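Local structure of centromeric protein-C, isoform A (Drosophila melanogaster, 6O2K) at the interface of chains A and B. The protein probably serves as an adaptor between centromeric chromatin and the kinetochore, and dimerises through its C-terminal cupin domain, the part described here. Numbering follows the deposited sequence. Chains: chain A/B, Centromeric protein-C, isoform A.

The interface of chains A and B. Residues chain A 64, 86, 88, 116, 138, 140; chain B 64, 138, 140.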
ATOM      1  N   LEU A  64      -4.307   7.348  -5.614  1.00 19.45           N
ATOM      2  CA  LEU A  64      -3.971   6.085  -4.959  1.00 16.14           C
ATOM      3  C   LEU A  64      -4.834   4.990  -5.562  1.00 16.36           C
ATOM      4  O   LEU A  64      -6.062   5.049  -5.449  1.00 17.28           O
ATOM      5  CB  LEU A  64      -4.197   6.167  -3.441  1.00 21.22           C
ATOM      6  CG  LEU A  64      -3.881   4.886  -2.654  1.00 17.14           C
ATOM      7  CD1 LEU A  64      -2.386   4.567  -2.751  1.00 19.19           C
ATOM      8  CD2 LEU A  64      -4.267   5.030  -1.185  1.00 19.20           C
ATOM      9  N   LYS A  86       5.135   6.420  -6.796  1.00 16.82           N
ATOM     10  CA  LYS A  86       5.651   5.226  -6.139  1.00 18.38           C
ATOM     11  C   LYS A  86       4.851   4.027  -6.619  1.00 15.82           C
ATOM     12  O   LYS A  86       3.617   4.099  -6.696  1.00 17.49           O
ATOM     13  CB  LYS A  86       5.572   5.350  -4.617  1.00 14.93           C
ATOM     14  CG  LYS A  86       6.518   6.382  -4.006  1.00 21.91           C
ATOM     15  CD  LYS A  86       6.232   6.530  -2.506  1.00 26.03           C
ATOM     16  CE  LYS A  86       7.159   7.523  -1.832  1.00 33.85           C
ATOM     17  NZ  LYS A  86       6.816   8.936  -2.144  1.00 34.74           N
ATOM     18  N   LEU A  88       4.196  -0.001  -5.726  1.00 13.41           N
ATOM     19  CA  LEU A  88       4.366  -0.973  -4.648  1.00 17.13           C
ATOM     20  C   LEU A  88       3.628  -2.260  -4.994  1.00 18.74           C
ATOM     21  O   LEU A  88       2.419  -2.234  -5.239  1.00 19.92           O
ATOM     22  CB  LEU A  88       3.846  -0.399  -3.318  1.00 18.55           C
ATOM     23  CG  LEU A  88       3.990  -1.232  -2.036  1.00 23.78           C
ATOM     24  CD1 LEU A  88       4.187  -0.337  -0.838  1.00 26.08           C
ATOM     25  CD2 LEU A  88       2.759  -2.111  -1.833  1.00 24.17           C
ATOM     26  N   MET A 116       8.874  -1.824  -3.368  1.00 15.84           N
ATOM     27  CA  MET A 116       8.438  -0.608  -4.044  1.00 15.83           C
ATOM     28  C   MET A 116       9.605   0.017  -4.790  1.00 16.99           C
ATOM     29  O   MET A 116      10.779  -0.297  -4.555  1.00 18.02           O
ATOM     30  CB  MET A 116       7.848   0.435  -3.068  1.00 19.08           C
ATOM     31  CG  MET A 116       8.850   0.909  -2.037  1.00 24.93           C
ATOM     32  SD  MET A 116       8.492   2.575  -1.494  1.00 38.82           S
ATOM     33  CE  MET A 116       8.712   3.451  -3.045  1.00 30.95           C
ATOM     34  N   MET A 138       0.293  -1.476  -6.641  1.00 15.93           N
ATOM     35  CA  MET A 138      -0.305  -0.267  -6.080  1.00 15.47           C
ATOM     36  C   MET A 138       0.421   0.948  -6.635  1.00 14.56           C
ATOM     37  O   MET A 138       1.651   0.978  -6.674  1.00 22.94           O
ATOM     38  CB  MET A 138      -0.224  -0.258  -4.547  1.00 16.21           C
ATOM     39  CG  MET A 138      -0.879   0.977  -3.919  1.00 19.75           C
ATOM     40  SD  MET A 138      -0.608   1.050  -2.140  1.00 24.57           S
ATOM     41  CE  MET A 138      -1.655  -0.295  -1.595  1.00 23.69           C
ATOM     42  N   ILE A 140       0.919   5.055  -6.208  1.00 16.57           N
ATOM     43  CA  ILE A 140       0.812   6.101  -5.193  1.00 18.02           C
ATOM     44  C   ILE A 140       1.388   7.386  -5.780  1.00 22.04           C
ATOM     45  O   ILE A 140       2.597   7.477  -6.020  1.00 21.24           O
ATOM     46  CB  ILE A 140       1.551   5.707  -3.903  1.00 18.17           C
ATOM     47  CG1 ILE A 140       1.072   4.337  -3.417  1.00 20.07           C
ATOM     48  CG2 ILE A 140       1.363   6.766  -2.820  1.00 19.98           C
ATOM     49  CD1 ILE A 140       1.986   3.676  -2.391  1.00 25.86           C
TER
ATOM     50  N   LEU B  64       6.281   6.543   3.436  1.00 15.94           N
ATOM     51  CA  LEU B  64       5.477   5.355   3.172  1.00 14.12           C
ATOM     52  C   LEU B  64       5.924   4.259   4.131  1.00 17.61           C
ATOM     53  O   LEU B  64       7.102   3.895   4.133  1.00 19.70           O
ATOM     54  CB  LEU B  64       5.635   4.910   1.717  1.00 15.91           C
ATOM     55  CG  LEU B  64       4.809   3.709   1.281  1.00 24.67           C
ATOM     56  CD1 LEU B  64       3.356   4.075   1.279  1.00 25.40           C
ATOM     57  CD2 LEU B  64       5.245   3.252  -0.115  1.00 27.03           C
ATOM     58  N   MET B 138      -1.107   0.721   6.600  1.00 14.79           N
ATOM     59  CA  MET B 138      -0.101   1.417   5.812  1.00 20.23           C
ATOM     60  C   MET B 138      -0.335   2.913   5.957  1.00 20.51           C
ATOM     61  O   MET B 138      -1.473   3.383   5.860  1.00 22.45           O
ATOM     62  CB  MET B 138      -0.178   1.004   4.337  1.00 17.51           C
ATOM     63  CG  MET B 138       0.863   1.667   3.422  1.00 19.29           C
ATOM     64  SD  MET B 138       0.592   1.268   1.647  1.00 22.59           S
ATOM     65  CE  MET B 138       1.120  -0.456   1.569  1.00 21.02           C
ATOM     66  N   ILE B 140       0.634   6.514   4.393  1.00 16.97           N
ATOM     67  CA  ILE B 140       1.085   7.143   3.159  1.00 17.34           C
ATOM     68  C   ILE B 140       1.006   8.646   3.362  1.00 16.74           C
ATOM     69  O   ILE B 140      -0.095   9.196   3.433  1.00 20.11           O
ATOM     70  CB  ILE B 140       0.217   6.737   1.964  1.00 18.29           C
ATOM     71  CG1 ILE B 140       0.150   5.214   1.841  1.00 16.36           C
ATOM     72  CG2 ILE B 140       0.716   7.449   0.704  1.00 18.85           C
ATOM     73  CD1 ILE B 140      -0.907   4.705   0.818  1.00 18.87           C
TER
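Strands 64-69 and 135-141 of chain B face strands 64-69, 85-89, 116-119 and 135-141 of chain A, sheet against sheet, in the dimer of the CENP-C cupin domain. This patch is an apolar part of the two-fold interface, so every contact recurs with the chains exchanged.

A:Ile140 and B:Ile140 point at each other and meet through their branch methyls, CG2 of A:Ile140 standing 3.6 Å from CG2 of B:Ile140. In each, CG2 lies anti to the backbone N and CG1 anti to the carbonyl carbon, beside the N (chi1 -53° in A:Ile140); the two branches part, and CD1 reaches a second neighbour. CD1 of A:Ile140 comes end-on to the fork of B:Leu64, 3.9 Å from its CD1. In the twin contact, CD1 of B:Ile140 sits before the fork of A:Leu64, about equally far from both methyls.

B:Leu64 pushes deeper among chain A side chains with its other branch. Its CD2 lies 3.6 Å from SD of A:Met116, the two side chains passing in opposite directions, and 3.8 Å from CD1 of A:Leu88, which approaches at a slant. The aliphatic stem of A:Lys86 flanks the same methyl through CD, and its chain turns at chi4 to carry the amino nitrogen NZ away from B:Leu64. CD1 of A:Ile140, from strand 135-141, borders CD2 of B:Leu64 on a further side.

Beside the isoleucine pair, the two Met138 side chains extend toward each other, with SD of A:Met138 4.0 Å from SD of B:Met138. Both run straight as far as sulfur and then bend at chi3 (-73° in B:Met138), turning the end methyl off the line between the sulfurs. That bend delivers CE of B:Met138 to the end of A:Leu88, 3.9 Å from CD1 and slightly farther from CD2. A:Leu88 therefore touches both chain B strands, its CD1 shared between B:Leu64 and B:Met138.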